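Long-range contacts in L-Ala-D/L-Glu epimerase, a muconate lactonizing enzyme (PDB 3FCP), which is a magnesium-binding member of the enolase superfamily, combining a muconate lactonizing enzyme-type N-terminal domain with a TIM-barrel-like C-terminal domain: residues A[11-16]-A[365-370]; A[78-83]-A[93-98]; A[108-113]-A[279-284]; A[248-253]-A[272-277]; A[297-302]-A[325-330]. One frame throughout, in Å; residues are numbered along the deposited sequence.

Contact 1: residues A[11-16]-A[365-370]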
# COMPACT_ATOMS: atom_id res chain seq x y z
N GLU A 11 35.85 -1.89 37.01
CA GLU A 11 37.18 -1.95 36.41
C GLU A 11 36.99 -2.55 35.02
O GLU A 11 36.02 -3.26 34.78
CB GLU A 11 38.09 -2.89 37.20
CG GLU A 11 38.33 -2.52 38.66
CD GLU A 11 38.89 -3.70 39.45
OE1 GLU A 11 38.08 -4.54 39.91
OE2 GLU A 11 40.13 -3.80 39.59
N SER A 12 37.92 -2.26 34.11
CA SER A 12 37.86 -2.83 32.77
C SER A 12 39.26 -2.87 32.19
O SER A 12 40.10 -2.03 32.51
CB SER A 12 36.91 -2.03 31.86
OG SER A 12 37.40 -0.74 31.57
N TRP A 13 39.50 -3.85 31.34
CA TRP A 13 40.80 -4.03 30.71
C TRP A 13 40.62 -4.47 29.27
O TRP A 13 39.65 -5.16 28.95
CB TRP A 13 41.59 -5.14 31.40
CG TRP A 13 41.72 -5.03 32.88
CD1 TRP A 13 42.76 -4.48 33.57
CD2 TRP A 13 40.81 -5.54 33.86
NE1 TRP A 13 42.57 -4.63 34.93
CE2 TRP A 13 41.38 -5.28 35.13
CE3 TRP A 13 39.58 -6.20 33.79
CZ2 TRP A 13 40.75 -5.66 36.32
CZ3 TRP A 13 38.95 -6.58 34.98
CH2 TRP A 13 39.54 -6.31 36.23
N ILE A 14 41.54 -4.06 28.41
CA ILE A 14 41.50 -4.50 27.03
C ILE A 14 42.47 -5.66 27.08
O ILE A 14 43.63 -5.50 27.46
CB ILE A 14 42.02 -3.44 26.04
CG1 ILE A 14 41.06 -2.25 25.98
CG2 ILE A 14 42.17 -4.07 24.66
CD1 ILE A 14 41.47 -1.16 25.00
N VAL A 15 41.99 -6.84 26.71
CA VAL A 15 42.81 -8.04 26.75
C VAL A 15 43.03 -8.59 25.35
O VAL A 15 42.08 -8.78 24.60
CB VAL A 15 42.14 -9.12 27.61
CG1 VAL A 15 43.04 -10.32 27.73
CG2 VAL A 15 41.83 -8.56 28.99
N ASP A 16 44.30 -8.83 25.01
CA ASP A 16 44.63 -9.38 23.71
C ASP A 16 45.05 -10.83 23.91
O ASP A 16 46.12 -11.11 24.45
CB ASP A 16 45.77 -8.59 23.05
CG ASP A 16 45.39 -7.15 22.77
OD1 ASP A 16 44.27 -6.93 22.26
OD2 ASP A 16 46.19 -6.24 23.05
N ASP A 365 45.76 -14.12 37.04
CA ASP A 365 47.10 -14.24 36.49
C ASP A 365 47.05 -14.09 34.97
O ASP A 365 47.86 -13.37 34.40
CB ASP A 365 47.72 -15.59 36.87
CG ASP A 365 48.06 -15.67 38.35
OD1 ASP A 365 48.51 -14.64 38.90
OD2 ASP A 365 47.89 -16.75 38.95
N LYS A 366 46.10 -14.75 34.33
CA LYS A 366 45.97 -14.64 32.88
C LYS A 366 45.47 -13.25 32.49
O LYS A 366 45.96 -12.65 31.53
CB LYS A 366 45.00 -15.71 32.36
CG LYS A 366 45.61 -17.10 32.25
CD LYS A 366 44.65 -18.05 31.56
CE LYS A 366 45.31 -19.38 31.24
NZ LYS A 366 45.84 -20.02 32.46
N LEU A 367 44.52 -12.72 33.25
CA LEU A 367 43.99 -11.40 32.96
C LEU A 367 45.12 -10.40 32.84
O LEU A 367 45.22 -9.68 31.84
CB LEU A 367 43.04 -10.94 34.07
CG LEU A 367 42.49 -9.52 33.90
CD1 LEU A 367 41.67 -9.42 32.61
CD2 LEU A 367 41.63 -9.16 35.11
N HIS A 368 45.98 -10.36 33.85
CA HIS A 368 47.10 -9.43 33.85
C HIS A 368 48.11 -9.76 32.76
O HIS A 368 48.65 -8.86 32.12
CB HIS A 368 47.77 -9.44 35.23
CG HIS A 368 46.85 -9.04 36.35
ND1 HIS A 368 46.11 -7.88 36.32
CD2 HIS A 368 46.56 -9.64 37.52
CE1 HIS A 368 45.39 -7.78 37.42
NE2 HIS A 368 45.64 -8.85 38.17
N PHE A 369 48.36 -11.04 32.53
CA PHE A 369 49.31 -11.44 31.50
C PHE A 369 48.89 -10.94 30.12
O PHE A 369 49.71 -10.41 29.38
CB PHE A 369 49.45 -12.96 31.47
CG PHE A 369 50.50 -13.46 30.52
CD1 PHE A 369 51.85 -13.31 30.82
CD2 PHE A 369 50.14 -14.07 29.32
CE1 PHE A 369 52.84 -13.76 29.93
CE2 PHE A 369 51.11 -14.52 28.43
CZ PHE A 369 52.47 -14.37 28.73
N TYR A 370 47.61 -11.11 29.79
CA TYR A 370 47.11 -10.70 28.48
C TYR A 370 46.61 -9.26 28.36
O TYR A 370 46.24 -8.82 27.27
CB TYR A 370 46.02 -11.67 28.01
CG TYR A 370 46.53 -13.07 27.76
CD1 TYR A 370 47.48 -13.32 26.77
CD2 TYR A 370 46.08 -14.15 28.53
CE1 TYR A 370 47.97 -14.61 26.55
CE2 TYR A 370 46.57 -15.44 28.31
CZ TYR A 370 47.51 -15.66 27.32
OH TYR A 370 47.99 -16.93 27.09
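The backbone N-H of Asp-16 is bonded to the carbonyl oxygen of Tyr-370, with Asp-16 N and Tyr-370 O 3.0 Å apart and an N-H...O angle of 159°. The same oxygen also receives a CA-H...O contact from Val-15, whose CA lies 3.6 Å from Tyr-370 O, so two successive strand residues address the same carbonyl oxygen. Beside this polar point the contact is apolar. Leu-367 carries its CG anti to the backbone N (chi1 177°), and its two methyls divide the work. CD2 makes a CH-pi contact over a face of the six-membered ring of Trp-13, almost on the ring normal, with Leu-367 CD2 3.7 Å from Trp-13 CH2. CD1 meets the valine, Leu-367 CD1 to Val-15 CG2 being 3.7 Å. The other valine methyl presses close to the tyrosine stem, at 3.3 Å from Val-15 CG1 to Tyr-370 CB. The axes of segments 365-370 and 11-16 stand at 83°; the latter belongs to strand 7-17, an outer strand, within this chain, of the three-stranded antiparallel sheet. Outside partners take the polar ends: Tyr-370 OH bonds to Asp-336, while the Asp-16 carboxylate engages Ser-34 and Arg-372. Between these two segments the joint is therefore mainly apolar, with one backbone hydrogen bond; the Arg-372 salt bridge to Asp-16 adds a polar tie just beyond.

Contact 2: residues A[78-83]-A[93-98]; sequences PLLKGQ and ARMNGA
Arg-94 meets Leu-79 and Gln-83 along nearly the whole length of its side chain. Its CG is anti to the backbone N (chi1 -178°), and the chain runs extended as far as NE, which donates to the carbonyl of Leu-79. The distance Arg-94 NE to Leu-79 O is 2.8 Å, the N-H...O angle is 167°, and the oxygen lies in the guanidinium plane. A second, weak bond runs from Arg-94 NH2 to Leu-79 O at 3.3 Å. A water extends this grip: it accepts from Arg-94 NH2 at 3.0 Å and donates to Pro-78 O at 2.8 Å. Both faces of the guanidinium are occupied. The amide of Gln-83 is stacked on one, its plane within 5° of parallel, with Gln-83 NE2 3.5 Å from Arg-94 CZ; over the opposite face lies a methyl, Leu-79 CD2, at 3.4 Å from Arg-94 NE. The cationic plane is therefore held in position by bonds at its edge and by cover above and below. At Met-95 the contact becomes apolar: its CG is 3.9 Å from Leu-80 CD2, the two side chains crossing at about a right angle. One turn after Arg-94, Ala-98 CB approaches Leu-79 CD2 at 4.1 Å. Within the muconate lactonizing enzyme-type N-terminal domain, the contact joins the end of helix 65-80, and the type II turn from Leu-80 to Gln-83, to helix 88-98. Leu-80 and Met-95 also pack on Ile-109 of helix 103-121, while Gly-82 and Gln-83 make backbone hydrogen bonds with Val-7 of strand 7-17.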
# COMPACT_ATOMS: atom_id res chain seq x y z
N PRO A 78 31.19 6.44 36.06
CA PRO A 78 30.69 7.47 36.97
C PRO A 78 29.16 7.53 37.04
O PRO A 78 28.59 8.02 38.02
CB PRO A 78 31.32 8.75 36.42
CG PRO A 78 31.51 8.45 34.96
CD PRO A 78 32.01 7.02 34.99
N LEU A 79 28.49 7.02 36.01
CA LEU A 79 27.04 7.04 35.98
C LEU A 79 26.43 5.99 36.92
O LEU A 79 25.40 6.23 37.56
CB LEU A 79 26.55 6.81 34.54
CG LEU A 79 25.06 6.77 34.16
CD1 LEU A 79 24.45 5.49 34.67
CD2 LEU A 79 24.33 7.99 34.72
N LEU A 80 27.08 4.83 37.01
CA LEU A 80 26.58 3.72 37.82
C LEU A 80 27.10 3.59 39.25
O LEU A 80 26.43 2.99 40.09
CB LEU A 80 26.81 2.41 37.06
CG LEU A 80 26.11 2.33 35.70
CD1 LEU A 80 26.50 1.04 34.98
CD2 LEU A 80 24.60 2.40 35.91
N LYS A 81 28.27 4.13 39.54
CA LYS A 81 28.80 4.01 40.90
C LYS A 81 27.89 4.70 41.92
O LYS A 81 27.54 5.87 41.77
CB LYS A 81 30.22 4.56 40.96
CG LYS A 81 31.24 3.61 40.30
CD LYS A 81 32.59 4.26 40.07
CE LYS A 81 33.29 4.63 41.36
NZ LYS A 81 34.60 5.28 41.07
N GLY A 82 27.49 3.96 42.95
CA GLY A 82 26.61 4.51 43.96
C GLY A 82 25.16 4.08 43.77
O GLY A 82 24.34 4.23 44.68
N GLN A 83 24.84 3.55 42.59
CA GLN A 83 23.48 3.11 42.30
C GLN A 83 23.21 1.68 42.78
O GLN A 83 24.12 0.86 42.86
CB GLN A 83 23.22 3.16 40.79
CG GLN A 83 23.32 4.55 40.17
CD GLN A 83 22.20 5.47 40.63
OE1 GLN A 83 21.03 5.13 40.52
NE2 GLN A 83 22.56 6.63 41.15
N ALA A 93 17.38 1.76 32.59
CA ALA A 93 16.72 3.02 32.25
C ALA A 93 17.70 4.18 32.42
O ALA A 93 17.68 5.14 31.65
CB ALA A 93 15.49 3.23 33.14
N ARG A 94 18.55 4.09 33.44
CA ARG A 94 19.53 5.13 33.72
C ARG A 94 20.59 5.14 32.62
O ARG A 94 20.98 6.19 32.12
CB ARG A 94 20.18 4.89 35.08
CG ARG A 94 21.20 5.96 35.51
CD ARG A 94 21.70 5.68 36.92
NE ARG A 94 22.68 6.67 37.37
CZ ARG A 94 22.37 7.87 37.85
NH1 ARG A 94 21.11 8.25 37.94
NH2 ARG A 94 23.33 8.71 38.24
N MET A 95 21.05 3.95 32.26
CA MET A 95 22.07 3.78 31.23
C MET A 95 21.58 4.28 29.86
O MET A 95 22.29 5.01 29.17
CB MET A 95 22.46 2.29 31.13
CG MET A 95 23.08 1.70 32.40
SD MET A 95 23.35 -0.10 32.30
CE MET A 95 24.62 -0.07 31.18
N ASN A 96 20.38 3.87 29.47
CA ASN A 96 19.87 4.27 28.17
C ASN A 96 19.47 5.74 28.14
O ASN A 96 19.57 6.39 27.11
CB ASN A 96 18.69 3.38 27.76
CG ASN A 96 19.13 1.96 27.49
OD1 ASN A 96 20.25 1.73 27.04
ND2 ASN A 96 18.25 1.00 27.74
N GLY A 97 19.04 6.25 29.28
CA GLY A 97 18.65 7.65 29.35
C GLY A 97 19.84 8.58 29.21
O GLY A 97 19.71 9.68 28.68
N ALA A 98 21.01 8.14 29.68
CA ALA A 98 22.21 8.97 29.63
C ALA A 98 23.22 8.61 28.54
O ALA A 98 24.10 9.41 28.21
CB ALA A 98 22.90 8.94 30.99
O HOH W 1 26.19 9.00 39.08

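Contact 3: residues A[108-113]-A[279-284]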
# COMPACT_ATOMS: atom_id res chain seq x y z
N ALA A 108 28.52 -5.51 28.25
CA ALA A 108 29.53 -5.97 29.20
C ALA A 108 29.06 -5.66 30.62
O ALA A 108 29.17 -6.49 31.52
CB ALA A 108 30.88 -5.30 28.92
N ILE A 109 28.54 -4.45 30.81
CA ILE A 109 28.05 -4.03 32.12
C ILE A 109 26.82 -4.82 32.57
O ILE A 109 26.72 -5.25 33.72
CB ILE A 109 27.68 -2.52 32.12
CG1 ILE A 109 28.93 -1.67 31.87
CG2 ILE A 109 27.01 -2.15 33.45
CD1 ILE A 109 30.02 -1.85 32.93
N GLU A 110 25.86 -5.01 31.66
CA GLU A 110 24.65 -5.75 31.99
C GLU A 110 25.01 -7.18 32.36
O GLU A 110 24.43 -7.77 33.28
CB GLU A 110 23.66 -5.75 30.81
CG GLU A 110 22.31 -6.33 31.16
CD GLU A 110 21.32 -6.29 30.00
OE1 GLU A 110 21.23 -7.28 29.25
OE2 GLU A 110 20.65 -5.25 29.85
N THR A 111 25.98 -7.74 31.65
CA THR A 111 26.42 -9.10 31.91
C THR A 111 26.99 -9.20 33.33
O THR A 111 26.65 -10.11 34.09
CB THR A 111 27.52 -9.54 30.91
OG1 THR A 111 26.98 -9.53 29.58
CG2 THR A 111 28.02 -10.95 31.25
N ALA A 112 27.86 -8.25 33.68
CA ALA A 112 28.48 -8.23 34.99
C ALA A 112 27.44 -8.06 36.09
O ALA A 112 27.51 -8.72 37.14
CB ALA A 112 29.53 -7.11 35.07
N LEU A 113 26.47 -7.18 35.85
CA LEU A 113 25.41 -6.94 36.82
C LEU A 113 24.63 -8.23 37.05
O LEU A 113 24.30 -8.56 38.20
CB LEU A 113 24.45 -5.85 36.32
CG LEU A 113 25.00 -4.42 36.37
CD1 LEU A 113 24.08 -3.47 35.60
CD2 LEU A 113 25.13 -3.98 37.83
N GLY A 279 22.65 -4.82 23.82
CA GLY A 279 22.99 -4.22 25.10
C GLY A 279 23.03 -5.20 26.26
O GLY A 279 22.93 -4.79 27.43
N GLY A 280 23.15 -6.50 25.97
CA GLY A 280 23.24 -7.47 27.05
C GLY A 280 22.30 -8.65 27.02
O GLY A 280 21.35 -8.70 26.22
N PRO A 281 22.52 -9.63 27.90
CA PRO A 281 21.70 -10.85 28.01
C PRO A 281 20.22 -10.59 28.30
O PRO A 281 19.37 -11.37 27.89
CB PRO A 281 22.38 -11.62 29.15
CG PRO A 281 23.82 -11.16 29.09
CD PRO A 281 23.65 -9.67 28.85
N ASN A 282 19.90 -9.52 29.03
CA ASN A 282 18.49 -9.23 29.30
C ASN A 282 17.89 -8.38 28.18
O ASN A 282 16.78 -8.65 27.71
CB ASN A 282 18.32 -8.51 30.64
CG ASN A 282 16.85 -8.31 31.01
OD1 ASN A 282 16.42 -7.20 31.33
ND2 ASN A 282 16.08 -9.39 30.97
N SER A 283 18.63 -7.36 27.76
CA SER A 283 18.16 -6.47 26.70
C SER A 283 17.84 -7.20 25.40
O SER A 283 16.89 -6.86 24.71
CB SER A 283 19.20 -5.38 26.43
OG SER A 283 19.31 -4.50 27.53
N VAL A 284 18.64 -8.22 25.08
CA VAL A 284 18.40 -8.95 23.84
C VAL A 284 17.07 -9.71 23.86
O VAL A 284 16.51 -10.00 22.80
CB VAL A 284 19.56 -9.95 23.55
CG1 VAL A 284 19.49 -11.13 24.51
CG2 VAL A 284 19.50 -10.42 22.09
O HOH W 2 18.24 -4.73 30.73
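Glu-110 reaches from its helix to Asn-282 and Ser-283, and its two carboxylate oxygens have different surroundings. Its CG is anti to the backbone N (chi1 -172°) and the chain continues extended. OE1 lies on the tightly packed side, against the backbone of Gly-280 and Pro-281, where two N-H groups converge on it: Ser-283 N is 3.0 Å from Glu-110 OE1, and Asn-282 N is also modelled as a donor. This oxygen is placed too close to a neighbour, so the exact geometry there is doubtful. Nearby, Thr-111 OG1, itself bonded to Ser-107 O, is 3.4 Å from Pro-281 CD. The other side is hydrated. Ser-283 OG donates to the syn lone pair of OE2, with Ser-283 OG to Glu-110 OE2 at 2.8 Å. A water donates both to Glu-110 OE2 at 2.6 Å and to Asn-282 OD1 at 3.1 Å. The carboxylate of a helix of the N-terminal domain thus meets the residues leading into helix 283-294 of the barrel domain, most securely through Ser-283 OG. Around it, Leu-88 of helix 88-98 touches Glu-110 and Asn-282, while Ala-312 of helix 307-317 packs against Thr-111 and Pro-281.

Contact 4: residues A[248-253]-A[272-277]; sequences LADEAV and ALKIAK. With MG (magnesium ion), chain I.
The carboxylate of Asp-250 is shared between Lys-274, Lys-277 and the magnesium ion. Lys-277 donates to the anti lone pair of OD1, Lys-277 NZ to Asp-250 OD1 being 2.9 Å; Lys-274 meets OD2 on its syn side, 25° out of the carboxylate plane, with Lys-274 NZ 3.1 Å from Asp-250 OD2, and more weakly OD1. That same OD2 binds the magnesium ion at 2.3 Å. The backbone carbonyl of Asp-250 is a second flat group, gripped from opposite faces: Val-253 N comes from one and Lys-277 NZ from the other, 57° out of the plane and 2.9 Å from Asp-250 O. Lys-277 bends at chi3 (-60°), which places CE near Val-253 O. Its ammonium also bonds to Val-253 O, with NZ to O at 2.7 Å, and to Ala-272 O, with Lys-277 NZ to that oxygen at 2.8 Å, making four oxygen partners. Ala-272 N donates to Ala-249 O at 2.8 Å, as part of the pairing of strands 246-249 and 270-273. Glu-251 OE2 lies 2.2 Å from the magnesium ion; the metal is also bound by Asn-201 and three waters, and Glu-251 OE1 lies at a longer distance. Another water links Asp-250 OD1 to Lys-274 NZ. The metal ligand Asp-250 is thus oriented by two lysines that bond its oxygens, a second shell to the magnesium site.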
# COMPACT_ATOMS: atom_id res chain seq x y z
N LEU A 248 18.47 -14.81 7.04
CA LEU A 248 18.83 -14.49 8.41
C LEU A 248 19.32 -13.04 8.45
O LEU A 248 20.28 -12.68 7.77
CB LEU A 248 19.97 -15.41 8.88
CG LEU A 248 20.16 -15.81 10.35
CD1 LEU A 248 21.64 -15.74 10.69
CD2 LEU A 248 19.33 -14.96 11.30
N ALA A 249 18.66 -12.20 9.25
CA ALA A 249 19.08 -10.81 9.37
C ALA A 249 20.13 -10.67 10.47
O ALA A 249 19.98 -11.24 11.55
CB ALA A 249 17.87 -9.94 9.69
N ASP A 250 21.21 -9.94 10.20
CA ASP A 250 22.24 -9.73 11.21
C ASP A 250 22.39 -8.23 11.45
O ASP A 250 21.68 -7.66 12.28
CB ASP A 250 23.60 -10.34 10.81
CG ASP A 250 24.66 -10.21 11.91
OD1 ASP A 250 24.33 -9.74 13.02
OD2 ASP A 250 25.84 -10.56 11.66
N GLU A 251 23.27 -7.57 10.69
CA GLU A 251 23.48 -6.13 10.85
C GLU A 251 22.21 -5.30 10.71
O GLU A 251 22.14 -4.19 11.24
CB GLU A 251 24.53 -5.62 9.85
CG GLU A 251 25.99 -5.90 10.21
CD GLU A 251 26.37 -7.37 10.08
OE1 GLU A 251 25.69 -8.11 9.33
OE2 GLU A 251 27.35 -7.78 10.73
N ALA A 252 21.21 -5.83 10.01
CA ALA A 252 19.94 -5.11 9.82
C ALA A 252 19.11 -5.01 11.10
O ALA A 252 18.18 -4.22 11.19
CB ALA A 252 19.12 -5.78 8.72
N VAL A 253 19.45 -5.82 12.10
CA VAL A 253 18.68 -5.80 13.34
C VAL A 253 19.58 -5.92 14.56
O VAL A 253 20.30 -6.90 14.73
CB VAL A 253 17.63 -6.94 13.34
CG1 VAL A 253 18.33 -8.29 13.17
CG2 VAL A 253 16.82 -6.91 14.62
N ALA A 272 19.41 -12.80 13.85
CA ALA A 272 20.62 -13.24 14.52
C ALA A 272 20.73 -12.44 15.81
O ALA A 272 21.22 -11.31 15.81
CB ALA A 272 21.85 -12.98 13.64
N LEU A 273 20.24 -13.00 16.92
CA LEU A 273 20.31 -12.31 18.20
C LEU A 273 21.76 -12.27 18.68
O LEU A 273 22.49 -13.26 18.57
CB LEU A 273 19.47 -13.05 19.25
CG LEU A 273 18.00 -13.37 18.95
CD1 LEU A 273 17.42 -14.22 20.07
CD2 LEU A 273 17.22 -12.07 18.80
N LYS A 274 22.19 -11.12 19.19
CA LYS A 274 23.55 -10.97 19.73
C LYS A 274 23.47 -10.03 20.92
O LYS A 274 22.92 -8.93 20.80
CB LYS A 274 24.51 -10.41 18.67
CG LYS A 274 24.74 -11.35 17.48
CD LYS A 274 25.81 -10.81 16.53
CE LYS A 274 26.02 -11.77 15.35
NZ LYS A 274 27.09 -11.28 14.45
N ILE A 275 24.01 -10.43 22.06
CA ILE A 275 23.93 -9.57 23.23
C ILE A 275 24.63 -8.23 23.01
O ILE A 275 24.16 -7.20 23.49
CB ILE A 275 24.47 -10.26 24.52
CG1 ILE A 275 25.97 -10.53 24.43
CG2 ILE A 275 23.71 -11.57 24.76
CD1 ILE A 275 26.55 -11.12 25.73
N ALA A 276 25.73 -8.25 22.24
CA ALA A 276 26.49 -7.03 21.96
C ALA A 276 25.69 -5.99 21.19
O ALA A 276 25.84 -4.78 21.42
CB ALA A 276 27.78 -7.37 21.19
N LYS A 277 24.86 -6.44 20.25
CA LYS A 277 24.04 -5.54 19.44
C LYS A 277 22.87 -4.94 20.22
O LYS A 277 22.48 -3.81 19.96
CB LYS A 277 23.48 -6.27 18.21
CG LYS A 277 24.52 -6.70 17.16
CD LYS A 277 23.88 -7.21 15.86
CE LYS A 277 22.97 -8.42 16.09
NZ LYS A 277 22.23 -8.83 14.85
MG MG I . 27.49 -9.95 10.17
O HOH W 3 26.72 -8.57 13.97
O HOH W 4 26.08 -11.52 8.82
O HOH W 5 28.87 -11.92 9.83
O HOH W 6 29.23 -9.88 12.08

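Contact 5: residues A[297-302]-A[325-330]; sequences GLYGGT and GTEMFG
Tyr-299 and Glu-327 meet where strand 297-300 of the TIM-barrel-like domain runs beside the loop 325-330, the end-to-end directions of 299-302 and 325-328 being 8° apart. Tyr-299 OH donates to Glu-327 OE1 at 2.6 Å; the oxygen lies at the ring edge, near its plane, and the hydroxyl reaches it from above the carboxylate plane. The second oxygen accepts on its anti lone pair, with Thr-302 N 2.9 Å from Glu-327 OE2. One carboxylate thus bridges a side chain and a backbone N-H of the same segment. Glu-327 CG stands between the backbone N and the carbonyl carbon (chi1 46°), in the crowded position, and lies 3.3 Å from Gly-300 O. A single parallel beta bridge between Gly-300 and Thr-326 positions this shell. Gly-300 N donates to Gly-325 O at 2.9 Å with an angle of 176°, and Glu-327 N donates back to Gly-300 O at 2.9 Å. Farther out, Lys-168 forms a salt bridge with OE1 of Glu-327, and the Glu-327 side chain is about 7 Å from the magnesium ion; Glu-305 bonds to Thr-302 OG1. A water closes the far end, donating to Thr-302 OG1 at 3.0 Å and accepting from Gly-330 N at 2.8 Å.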
# COMPACT_ATOMS: atom_id res chain seq x y z
N GLY A 297 11.85 -16.30 13.18
CA GLY A 297 12.67 -17.28 13.88
C GLY A 297 13.88 -16.71 14.61
O GLY A 297 14.30 -15.58 14.34
N LEU A 298 14.46 -17.51 15.50
CA LEU A 298 15.60 -17.08 16.31
C LEU A 298 16.89 -17.87 16.09
O LEU A 298 16.86 -19.08 15.84
CB LEU A 298 15.22 -17.11 17.79
CG LEU A 298 13.92 -16.37 18.18
CD1 LEU A 298 13.64 -16.56 19.68
CD2 LEU A 298 14.05 -14.90 17.85
N TYR A 299 18.01 -17.17 16.24
CA TYR A 299 19.36 -17.73 16.08
C TYR A 299 20.27 -17.07 17.13
O TYR A 299 20.21 -15.85 17.33
CB TYR A 299 19.88 -17.40 14.67
CG TYR A 299 21.30 -17.83 14.35
CD1 TYR A 299 21.63 -19.18 14.21
CD2 TYR A 299 22.29 -16.88 14.07
CE1 TYR A 299 22.90 -19.57 13.78
CE2 TYR A 299 23.57 -17.26 13.65
CZ TYR A 299 23.86 -18.61 13.49
OH TYR A 299 25.08 -18.98 12.99
N GLY A 300 21.10 -17.88 17.78
CA GLY A 300 22.02 -17.37 18.80
C GLY A 300 23.33 -16.91 18.18
O GLY A 300 24.23 -17.72 17.94
N GLY A 301 23.45 -15.61 17.95
CA GLY A 301 24.64 -15.07 17.31
C GLY A 301 25.81 -14.70 18.20
O GLY A 301 25.67 -14.59 19.42
N THR A 302 26.97 -14.48 17.58
CA THR A 302 28.20 -14.13 18.30
C THR A 302 29.00 -13.05 17.60
O THR A 302 28.82 -12.79 16.41
CB THR A 302 29.15 -15.35 18.44
OG1 THR A 302 30.17 -15.07 19.41
CG2 THR A 302 29.82 -15.67 17.10
N GLY A 325 19.52 -22.76 15.93
CA GLY A 325 20.66 -23.08 16.77
C GLY A 325 21.49 -21.86 17.14
O GLY A 325 20.97 -20.75 17.19
N THR A 326 22.77 -22.07 17.42
CA THR A 326 23.67 -20.97 17.79
C THR A 326 25.03 -21.14 17.14
O THR A 326 25.36 -22.21 16.62
CB THR A 326 23.91 -20.88 19.33
OG1 THR A 326 25.06 -21.67 19.67
CG2 THR A 326 22.70 -21.39 20.11
N GLU A 327 25.82 -20.07 17.17
CA GLU A 327 27.17 -20.07 16.63
C GLU A 327 28.15 -19.66 17.73
O GLU A 327 29.08 -18.89 17.51
CB GLU A 327 27.27 -19.09 15.45
CG GLU A 327 26.64 -17.73 15.71
CD GLU A 327 26.85 -16.75 14.58
OE1 GLU A 327 26.86 -17.19 13.41
OE2 GLU A 327 26.98 -15.54 14.85
N MET A 328 27.93 -20.19 18.94
CA MET A 328 28.80 -19.84 20.06
C MET A 328 30.09 -20.67 20.18
O MET A 328 30.33 -21.33 21.19
CB MET A 328 27.99 -19.87 21.35
CG MET A 328 27.53 -18.46 21.79
SD MET A 328 26.55 -17.53 20.59
CE MET A 328 27.51 -17.20 19.52
N PHE A 329 30.92 -20.58 19.15
CA PHE A 329 32.19 -21.30 19.10
C PHE A 329 33.40 -20.39 19.32
O PHE A 329 34.55 -20.82 19.20
CB PHE A 329 32.32 -22.00 17.74
CG PHE A 329 32.27 -21.06 16.56
CD1 PHE A 329 33.36 -20.26 16.24
CD2 PHE A 329 31.11 -20.97 15.78
CE1 PHE A 329 33.30 -19.38 15.16
CE2 PHE A 329 31.05 -20.09 14.70
CZ PHE A 329 32.15 -19.29 14.39
N GLY A 330 33.13 -19.13 19.66
CA GLY A 330 34.18 -18.16 19.89
C GLY A 330 35.36 -18.64 20.73
O GLY A 330 36.51 -18.42 20.34
O HOH W 7 31.16 -17.54 20.87

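Overall arrangement
From the N terminus, strand 7-17 opens contact 1, which closes only at the C-terminal helix, 349 residues later, so the other four contacts nest inside its loop. Contact 2 closes a short loop between helices 65-80 and 88-98 before contact 3 opens on helix 103-121; the two touch through Ile-109. Contact 3 joins the N-terminal domain to the barrel and encloses contact 4, which it meets at Gly-280 and Ile-275. Contact 5 follows in series. It shares the barrel sheet with contact 4, their centres about 10 Å apart, as strands 270-273 and 297-300 are neighbours. No two loops cross. Contacts 1 and 2 lie farther out, contacts 4 and 5 near the chain's centre.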